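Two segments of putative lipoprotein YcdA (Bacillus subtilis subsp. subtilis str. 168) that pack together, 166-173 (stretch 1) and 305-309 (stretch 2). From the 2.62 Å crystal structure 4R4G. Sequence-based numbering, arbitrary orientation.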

# COMPACT_ATOMS: atom_id res chain seq x y z
N PHE A 166 11.28 -11.24 4.03
CA PHE A 166 10.25 -11.70 3.09
C PHE A 166 9.24 -12.68 3.69
O PHE A 166 8.04 -12.40 3.65
N GLU A 167 9.70 -13.82 4.20
CA GLU A 167 8.80 -14.82 4.76
C GLU A 167 8.00 -14.22 5.94
O GLU A 167 6.77 -14.29 5.92
N LYS A 168 8.69 -13.53 6.88
CA LYS A 168 8.09 -12.90 8.07
C LYS A 168 6.99 -11.90 7.70
O LYS A 168 5.91 -11.93 8.28
N ILE A 169 7.29 -11.03 6.74
CA ILE A 169 6.45 -9.94 6.28
C ILE A 169 5.26 -10.42 5.41
O ILE A 169 4.17 -9.91 5.60
N THR A 170 5.48 -11.36 4.48
CA THR A 170 4.45 -11.79 3.52
C THR A 170 3.69 -13.09 3.85
O THR A 170 2.53 -13.22 3.45
N GLY A 171 4.36 -14.06 4.45
CA GLY A 171 3.76 -15.36 4.72
C GLY A 171 4.00 -16.38 3.63
O GLY A 171 3.79 -17.57 3.85
N ALA A 172 4.44 -15.94 2.42
CA ALA A 172 4.75 -16.78 1.26
C ALA A 172 6.17 -17.30 1.38
O ALA A 172 6.93 -16.73 2.15
N ASN A 173 6.54 -18.37 0.65
CA ASN A 173 7.93 -18.82 0.72
C ASN A 173 8.62 -18.39 -0.56
O ASN A 173 8.12 -18.65 -1.66
N ASP A 305 -1.21 -10.80 10.33
CA ASP A 305 -0.93 -9.49 9.72
C ASP A 305 0.31 -9.55 8.80
O ASP A 305 1.38 -8.99 9.08
N GLN A 306 0.13 -10.27 7.70
CA GLN A 306 1.09 -10.48 6.64
C GLN A 306 0.41 -10.11 5.35
O GLN A 306 -0.72 -10.53 5.11
N TRP A 307 1.07 -9.31 4.52
CA TRP A 307 0.47 -8.88 3.28
C TRP A 307 1.00 -9.67 2.09
O TRP A 307 2.19 -9.98 2.02
N GLN A 308 0.09 -10.04 1.19
CA GLN A 308 0.37 -10.86 0.02
C GLN A 308 -0.10 -10.24 -1.29
O GLN A 308 -1.11 -9.53 -1.33
N LEU A 309 0.65 -10.54 -2.36
CA LEU A 309 0.38 -10.15 -3.74
C LEU A 309 -0.03 -11.40 -4.53
O LEU A 309 0.72 -12.39 -4.52

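The firmest polar link between the stretches is made by a side chain to a backbone carbonyl. Gln306 NE2 donates to Lys168 O at 2.9 Å with an N-H...O angle of 167°, nearly linear. The acceptor is available because it lies in the last turn of the helix, where carbonyls run out of backbone donors. Gln306 reaches it with chi1 m (-69°) and chi2 t (176°), an extended chain whose CA-to-CB bond points toward stretch 1. Glu167 O is 3.5 Å from Gln306 NE2, but the angle is too poor for a hydrogen bond; that carbonyl instead accepts from Gly171 N at 2.8 Å.

A second, weak hydrogen bond joins the backbones: Trp307 N to Ile169 O, 3.3 Å and 140°. Two CA-H...O contacts flank it, Gln306 CA to Ile169 O and Thr170 CA to Trp307 O, each 3.3 Å.

Glycine at 171 fits the geometry on two counts. The Gly171 phi of 92° and psi of -15° would jam a CB against the preceding carbonyl, and an ideal CB on Gly171 would lie 2.6 Å from Gln306 OE1; as built, Gly171 CA sits 3.4 Å from that oxygen, which is hydrogen-bonded elsewhere in the structure.

Thr170, buried and in rotamer p (65°), turns its hydroxyl back to its own stretch: OG1 donates to Phe166 O at 2.6 Å and accepts from Ala172 N at 3.3 Å. Its carbonyl meets the aliphatic parts of both glutamines, with Thr170 O 3.5 Å from Gln306 CB and 3.3 Å from Gln308 CG.

Farther out, Gln308 leaves CA sideways with chi1 off-rotamer at -92°, yet its end comes nearer, leaving NE2 4.2 Å from Ala172 CB. Trp307 (chi1 m) leads its indole away, while the CA-to-CB bonds of Lys168 and Ile169 point away, so these three contribute mainly backbone.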

# COMPACT_ATOMS: atom_id res chain seq x y z
CB PHE A 166 10.85 -12.31 1.81
CG PHE A 166 9.79 -12.63 0.78
CD1 PHE A 166 9.15 -11.62 0.06
CD2 PHE A 166 9.36 -13.94 0.59
CE1 PHE A 166 8.15 -11.92 -0.85
CE2 PHE A 166 8.35 -14.23 -0.32
CZ PHE A 166 7.77 -13.23 -1.06
CB GLU A 167 9.58 -16.07 5.19
CG GLU A 167 10.51 -16.59 4.11
CD GLU A 167 10.29 -18.01 3.62
OE1 GLU A 167 9.56 -18.78 4.29
OE2 GLU A 167 10.88 -18.36 2.58
CB LYS A 168 9.15 -12.18 8.94
CG LYS A 168 10.36 -13.02 9.38
CD LYS A 168 11.59 -12.15 9.70
CE LYS A 168 12.86 -12.97 9.88
NZ LYS A 168 14.07 -12.11 9.88
CB ILE A 169 7.38 -8.92 5.54
CG1 ILE A 169 8.03 -7.95 6.54
CG2 ILE A 169 6.73 -8.17 4.38
CD1 ILE A 169 9.08 -6.94 5.91
CB THR A 170 5.08 -11.99 2.14
OG1 THR A 170 6.00 -13.06 2.24
CG2 THR A 170 5.82 -10.76 1.63
CB ALA A 172 4.61 -15.95 -0.02
CB ASN A 173 8.06 -20.31 1.03
CG ASN A 173 8.08 -21.25 -0.12
OD1 ASN A 173 9.15 -21.58 -0.66
ND2 ASN A 173 6.91 -21.78 -0.45
CB ASP A 305 -0.84 -8.37 10.76
CG ASP A 305 -2.20 -7.81 11.18
OD1 ASP A 305 -3.15 -8.61 11.35
OD2 ASP A 305 -2.30 -6.57 11.34
CB GLN A 306 1.56 -11.93 6.61
CG GLN A 306 2.43 -12.31 7.79
CD GLN A 306 2.76 -13.77 7.74
OE1 GLN A 306 1.91 -14.62 7.45
NE2 GLN A 306 4.01 -14.10 8.00
CB TRP A 307 0.68 -7.38 3.09
CG TRP A 307 -0.06 -6.57 4.12
CD1 TRP A 307 0.40 -6.19 5.34
CD2 TRP A 307 -1.40 -6.10 4.02
NE1 TRP A 307 -0.56 -5.47 6.01
CE2 TRP A 307 -1.68 -5.40 5.22
CE3 TRP A 307 -2.40 -6.19 3.04
CZ2 TRP A 307 -2.90 -4.75 5.43
CZ3 TRP A 307 -3.62 -5.57 3.26
CH2 TRP A 307 -3.86 -4.84 4.44
CB GLN A 308 -0.30 -12.23 0.18
CG GLN A 308 0.57 -13.28 0.83
CD GLN A 308 -0.13 -14.62 0.90
OE1 GLN A 308 -1.15 -14.78 1.60
NE2 GLN A 308 0.42 -15.60 0.20
CB LEU A 309 1.61 -9.47 -4.39
CG LEU A 309 1.46 -9.06 -5.84
CD1 LEU A 309 0.32 -8.10 -6.03
CD2 LEU A 309 2.73 -8.47 -6.38